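PDB 1H6S: porin from Rhodopseudomonas blastica, which forms trimeric outer-membrane channels that let small hydrophilic solutes, up to about 0.6 kDa, diffuse passively. Local coordinates for residues 197-202 against 243-248; 255-260 against 271-276. One frame throughout, in Å; residues are numbered along the deposited sequence.

Interaction 1: 197-202 against 243-248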
loop_
_atom_site.group_PDB
_atom_site.type_symbol
_atom_site.label_atom_id
_atom_site.label_comp_id
_atom_site.label_asym_id
_atom_site.label_seq_id
_atom_site.Cartn_x
_atom_site.Cartn_y
_atom_site.Cartn_z
ATOM N N GLY A 197 25.855 -28.865 -0.632
ATOM C CA GLY A 197 24.769 -29.812 -0.751
ATOM C C GLY A 197 24.822 -30.581 -2.051
ATOM O O GLY A 197 25.337 -30.099 -3.059
ATOM N N ALA A 198 24.282 -31.791 -2.018
ATOM C CA ALA A 198 24.247 -32.649 -3.188
ATOM C C ALA A 198 22.915 -33.377 -3.184
ATOM O O ALA A 198 22.392 -33.724 -2.126
ATOM C CB ALA A 198 25.388 -33.646 -3.134
ATOM N N ALA A 199 22.357 -33.601 -4.363
ATOM C CA ALA A 199 21.083 -34.295 -4.458
ATOM C C ALA A 199 21.091 -35.233 -5.641
ATOM O O ALA A 199 21.737 -34.971 -6.663
ATOM C CB ALA A 199 19.944 -33.296 -4.601
ATOM N N TYR A 200 20.366 -36.331 -5.497
ATOM C CA TYR A 200 20.280 -37.312 -6.555
ATOM C C TYR A 200 18.816 -37.551 -6.851
ATOM O O TYR A 200 18.037 -37.862 -5.953
ATOM C CB TYR A 200 20.948 -38.615 -6.127
ATOM C CG TYR A 200 20.905 -39.683 -7.190
ATOM C CD1 TYR A 200 21.595 -39.524 -8.394
ATOM C CD2 TYR A 200 20.146 -40.840 -7.013
ATOM C CE1 TYR A 200 21.524 -40.491 -9.396
ATOM C CE2 TYR A 200 20.072 -41.811 -8.004
ATOM C CZ TYR A 200 20.760 -41.631 -9.192
ATOM O OH TYR A 200 20.679 -42.590 -10.174
ATOM N N LYS A 201 18.437 -37.387 -8.110
ATOM C CA LYS A 201 17.056 -37.602 -8.504
ATOM C C LYS A 201 16.922 -39.071 -8.910
ATOM O O LYS A 201 16.822 -39.390 -10.092
ATOM C CB LYS A 201 16.706 -36.678 -9.673
ATOM C CG LYS A 201 15.221 -36.583 -9.976
ATOM C CD LYS A 201 14.440 -36.001 -8.800
ATOM C CE LYS A 201 12.949 -35.900 -9.115
ATOM N NZ LYS A 201 12.159 -35.354 -7.971
ATOM N N PHE A 202 16.926 -39.955 -7.908
ATOM C CA PHE A 202 16.838 -41.403 -8.121
ATOM C C PHE A 202 15.587 -41.869 -8.844
ATOM O O PHE A 202 15.151 -43.006 -8.673
ATOM C CB PHE A 202 16.953 -42.168 -6.792
ATOM C CG PHE A 202 15.719 -42.098 -5.933
ATOM C CD1 PHE A 202 15.481 -40.999 -5.116
ATOM C CD2 PHE A 202 14.793 -43.137 -5.943
ATOM C CE1 PHE A 202 14.338 -40.938 -4.318
ATOM C CE2 PHE A 202 13.648 -43.087 -5.152
ATOM C CZ PHE A 202 13.420 -41.985 -4.337
ATOM N N THR A 243 21.812 -32.274 7.126
ATOM C CA THR A 243 20.387 -32.542 6.959
ATOM C C THR A 243 20.236 -33.546 5.837
ATOM O O THR A 243 20.867 -33.410 4.791
ATOM C CB THR A 243 19.582 -31.246 6.602
ATOM O OG1 THR A 243 19.579 -30.355 7.723
ATOM C CG2 THR A 243 18.139 -31.577 6.241
ATOM N N LEU A 244 19.417 -34.560 6.072
ATOM C CA LEU A 244 19.157 -35.600 5.088
ATOM C C LEU A 244 17.664 -35.585 4.794
ATOM O O LEU A 244 16.847 -35.751 5.711
ATOM C CB LEU A 244 19.559 -36.967 5.643
ATOM C CG LEU A 244 19.034 -38.149 4.829
ATOM C CD1 LEU A 244 19.538 -38.016 3.402
ATOM C CD2 LEU A 244 19.477 -39.465 5.445
ATOM N N TYR A 245 17.297 -35.383 3.531
ATOM C CA TYR A 245 15.877 -35.338 3.176
ATOM C C TYR A 245 15.587 -36.103 1.900
ATOM O O TYR A 245 16.499 -36.521 1.174
ATOM C CB TYR A 245 15.404 -33.895 2.985
ATOM C CG TYR A 245 16.078 -33.222 1.810
ATOM C CD1 TYR A 245 17.415 -32.836 1.882
ATOM C CD2 TYR A 245 15.412 -33.060 0.595
ATOM C CE1 TYR A 245 18.072 -32.316 0.779
ATOM C CE2 TYR A 245 16.065 -32.541 -0.513
ATOM C CZ TYR A 245 17.394 -32.176 -0.414
ATOM O OH TYR A 245 18.069 -31.699 -1.513
ATOM N N GLY A 246 14.299 -36.264 1.634
ATOM C CA GLY A 246 13.866 -36.961 0.448
ATOM C C GLY A 246 12.374 -36.799 0.255
ATOM O O GLY A 246 11.629 -36.533 1.199
ATOM N N ASN A 247 11.935 -36.947 -0.984
ATOM C CA ASN A 247 10.526 -36.840 -1.298
ATOM C C ASN A 247 10.224 -37.774 -2.452
ATOM O O ASN A 247 11.123 -38.182 -3.192
ATOM C CB ASN A 247 10.157 -35.405 -1.681
ATOM C CG ASN A 247 11.076 -34.832 -2.734
ATOM O OD1 ASN A 247 12.013 -34.103 -2.423
ATOM N ND2 ASN A 247 10.820 -35.168 -3.989
ATOM N N TYR A 248 8.953 -38.110 -2.601
ATOM C CA TYR A 248 8.527 -38.998 -3.659
ATOM C C TYR A 248 7.156 -38.529 -4.127
ATOM O O TYR A 248 6.302 -38.162 -3.310
ATOM C CB TYR A 248 8.455 -40.428 -3.127
ATOM C CG TYR A 248 8.388 -41.480 -4.201
ATOM C CD1 TYR A 248 9.407 -41.602 -5.146
ATOM C CD2 TYR A 248 7.317 -42.370 -4.266
ATOM C CE1 TYR A 248 9.363 -42.587 -6.130
ATOM C CE2 TYR A 248 7.261 -43.360 -5.244
ATOM C CZ TYR A 248 8.287 -43.464 -6.171
ATOM O OH TYR A 248 8.246 -44.451 -7.130
#

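Interaction 2: 255-260 against 271-276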
loop_
_atom_site.group_PDB
_atom_site.type_symbol
_atom_site.label_atom_id
_atom_site.label_comp_id
_atom_site.label_asym_id
_atom_site.label_seq_id
_atom_site.Cartn_x
_atom_site.Cartn_y
_atom_site.Cartn_z
ATOM N N VAL A 255 5.200 -37.117 -1.017
ATOM C CA VAL A 255 5.538 -37.465 0.353
ATOM C C VAL A 255 6.937 -36.928 0.608
ATOM O O VAL A 255 7.817 -37.074 -0.235
ATOM C CB VAL A 255 5.518 -38.991 0.568
ATOM C CG1 VAL A 255 5.892 -39.319 2.000
ATOM C CG2 VAL A 255 4.145 -39.535 0.259
ATOM N N ARG A 256 7.132 -36.296 1.762
ATOM C CA ARG A 256 8.423 -35.716 2.119
ATOM C C ARG A 256 8.854 -36.156 3.511
ATOM O O ARG A 256 8.013 -36.369 4.393
ATOM C CB ARG A 256 8.342 -34.187 2.113
ATOM C CG ARG A 256 7.866 -33.563 0.825
ATOM C CD ARG A 256 7.785 -32.053 0.950
ATOM N NE ARG A 256 7.272 -31.456 -0.274
ATOM C CZ ARG A 256 7.955 -31.364 -1.409
ATOM N NH1 ARG A 256 9.193 -31.822 -1.483
ATOM N NH2 ARG A 256 7.392 -30.834 -2.480
ATOM N N ALA A 257 10.166 -36.269 3.711
ATOM C CA ALA A 257 10.715 -36.650 5.010
ATOM C C ALA A 257 12.128 -36.106 5.133
ATOM O O ALA A 257 12.770 -35.800 4.124
ATOM C CB ALA A 257 10.723 -38.162 5.159
ATOM N N TYR A 258 12.614 -35.974 6.364
ATOM C CA TYR A 258 13.971 -35.477 6.582
ATOM C C TYR A 258 14.429 -35.708 8.018
ATOM O O TYR A 258 13.608 -35.907 8.921
ATOM C CB TYR A 258 14.045 -33.972 6.272
ATOM C CG TYR A 258 13.510 -33.072 7.381
ATOM C CD1 TYR A 258 14.285 -32.784 8.505
ATOM C CD2 TYR A 258 12.224 -32.530 7.316
ATOM C CE1 TYR A 258 13.797 -31.981 9.537
ATOM C CE2 TYR A 258 11.724 -31.726 8.344
ATOM C CZ TYR A 258 12.521 -31.455 9.451
ATOM O OH TYR A 258 12.063 -30.650 10.471
ATOM N N VAL A 259 15.744 -35.683 8.217
ATOM C CA VAL A 259 16.337 -35.825 9.545
ATOM C C VAL A 259 17.476 -34.825 9.556
ATOM O O VAL A 259 18.110 -34.595 8.528
ATOM C CB VAL A 259 16.899 -37.267 9.840
ATOM C CG1 VAL A 259 15.758 -38.225 10.086
ATOM C CG2 VAL A 259 17.768 -37.757 8.690
ATOM N N SER A 260 17.731 -34.231 10.715
ATOM C CA SER A 260 18.780 -33.231 10.837
ATOM C C SER A 260 19.524 -33.353 12.172
ATOM O O SER A 260 18.925 -33.679 13.195
ATOM C CB SER A 260 18.141 -31.837 10.705
ATOM O OG SER A 260 19.108 -30.804 10.617
ATOM N N TYR A 271 13.487 -34.146 13.002
ATOM C CA TYR A 271 12.898 -34.934 11.922
ATOM C C TYR A 271 11.470 -34.502 11.617
ATOM O O TYR A 271 10.797 -33.891 12.447
ATOM C CB TYR A 271 12.938 -36.437 12.253
ATOM C CG TYR A 271 12.163 -36.829 13.483
ATOM C CD1 TYR A 271 10.774 -36.985 13.441
ATOM C CD2 TYR A 271 12.813 -37.016 14.702
ATOM C CE1 TYR A 271 10.048 -37.316 14.593
ATOM C CE2 TYR A 271 12.101 -37.346 15.857
ATOM C CZ TYR A 271 10.720 -37.495 15.798
ATOM O OH TYR A 271 10.026 -37.823 16.943
ATOM N N GLY A 272 11.013 -34.815 10.414
ATOM C CA GLY A 272 9.662 -34.456 10.045
ATOM C C GLY A 272 9.190 -35.266 8.862
ATOM O O GLY A 272 9.990 -35.672 8.012
ATOM N N ILE A 273 7.882 -35.492 8.809
ATOM C CA ILE A 273 7.260 -36.251 7.736
ATOM C C ILE A 273 6.050 -35.439 7.259
ATOM O O ILE A 273 5.260 -34.951 8.076
ATOM C CB ILE A 273 6.818 -37.661 8.268
ATOM C CG1 ILE A 273 6.207 -38.492 7.147
ATOM C CG2 ILE A 273 5.825 -37.513 9.402
ATOM C CD1 ILE A 273 7.212 -38.887 6.093
ATOM N N GLY A 274 5.902 -35.269 5.947
ATOM C CA GLY A 274 4.769 -34.498 5.450
ATOM C C GLY A 274 4.281 -34.848 4.055
ATOM O O GLY A 274 4.900 -35.646 3.348
ATOM N N ALA A 275 3.162 -34.247 3.655
ATOM C CA ALA A 275 2.595 -34.504 2.337
ATOM C C ALA A 275 2.138 -33.246 1.595
ATOM O O ALA A 275 1.762 -32.237 2.199
ATOM C CB ALA A 275 1.434 -35.472 2.451
ATOM N N ASP A 276 2.200 -33.323 0.271
ATOM C CA ASP A 276 1.772 -32.250 -0.612
ATOM C C ASP A 276 0.721 -32.867 -1.521
ATOM O O ASP A 276 0.863 -34.013 -1.948
ATOM C CB ASP A 276 2.916 -31.758 -1.499
ATOM C CG ASP A 276 3.801 -30.754 -0.818
ATOM O OD1 ASP A 276 3.281 -29.924 -0.045
ATOM O OD2 ASP A 276 5.020 -30.776 -1.083
#

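Interaction 1: 197-202 against 243-248
F202 meets Y248 and the backbone of N247 across one intervening strand of the porin beta-barrel. Strands 193-200 and 240-250 are second neighbours in this sheet, with strand 224-232 between them, and the segments meet through side chains reaching across that strand. F202 lies two residues past the end of strand 193-200 and closes an inverse gamma turn centred on K201. The ring also touches V226 of the middle strand, and its CZ approaches Y248 CD1 at 4.1 Å. The two side chains cross at about a right angle. Y248 in turn makes an edge-to-face contact with F250. The F202 CE1 atom is 4.4 Å from the carbonyl O of N247. K201 NZ comes to 4.2 Å from N247 ND2, but both are donors and do not bond. Both side chains rest on T225. F202 and K201 are poorly ordered, so this end of the contact is probably mobile. Y245 makes the other meeting point. It is buried and also packs on D97 and S98, in the long connection after strand 78-83. Its hydroxyl OH comes within 3.9 Å of A199 CB.

Interaction 2: 255-260 against 271-276
R256 and Y258 pair with G274 and G272 through backbone hydrogen bonds in an antiparallel register. R256 N bonds G274 O at 2.8 Å, and G274 N returns the bond to R256 O. Y258 and G272 exchange a longer pair. V255-A275, A257-I273 and V259-Y271 are the non-hydrogen-bonded pairs. Their side chains lie on the sheet face opposite those of R256 and Y258. There I273 CD1 packs on A257 CB at 3.7 Å.

The charged contact is a salt bridge. R256 NE and NH2 both donate to D276 OD2, which lies close to the guanidinium plane. The guanidinium and carboxylate planes are 72° apart. S286 OG is hydrogen-bonded to D276 OD1.

Y258 CG sits between its backbone N and carbonyl carbon (chi1 79°), on the side of strand 270-280. The ring lies over the G272 backbone, with G272 N 3.7 Å above its centre. A side chain on G272 would run into it. The Y258 hydroxyl is hydrogen-bonded to Q290 OE1 and F107 N. An alanine in place of Y258 would probably uncover the G272 backbone and leave Q290 and F107 without that partner. A tyrosine over a cross-strand glycine is known as aromatic rescue of glycine, here in a porin-barrel hairpin.

Interactions 1 and 2 sit side by side in the barrel wall, their centres about 11 Å apart. Segments 243-248 and 255-260 lie on neighbouring antiparallel strands that follow each other in the chain. L244 O is 2.7 Å from V259 N, and Y248 O is 2.8 Å from V255 N, both probable hydrogen bonds. Side chains continue the link: Y245 touches Y258, and N247 touches R256. T243 OG1 is also hydrogen-bonded to S260 OG. Y245 and Y258 both reach the connection between strands 78-83 and 131-139, which in porins typically folds into the barrel and narrows the pore. Interaction 1 spans two strand spacings, whereas interaction 2 joins immediate neighbours.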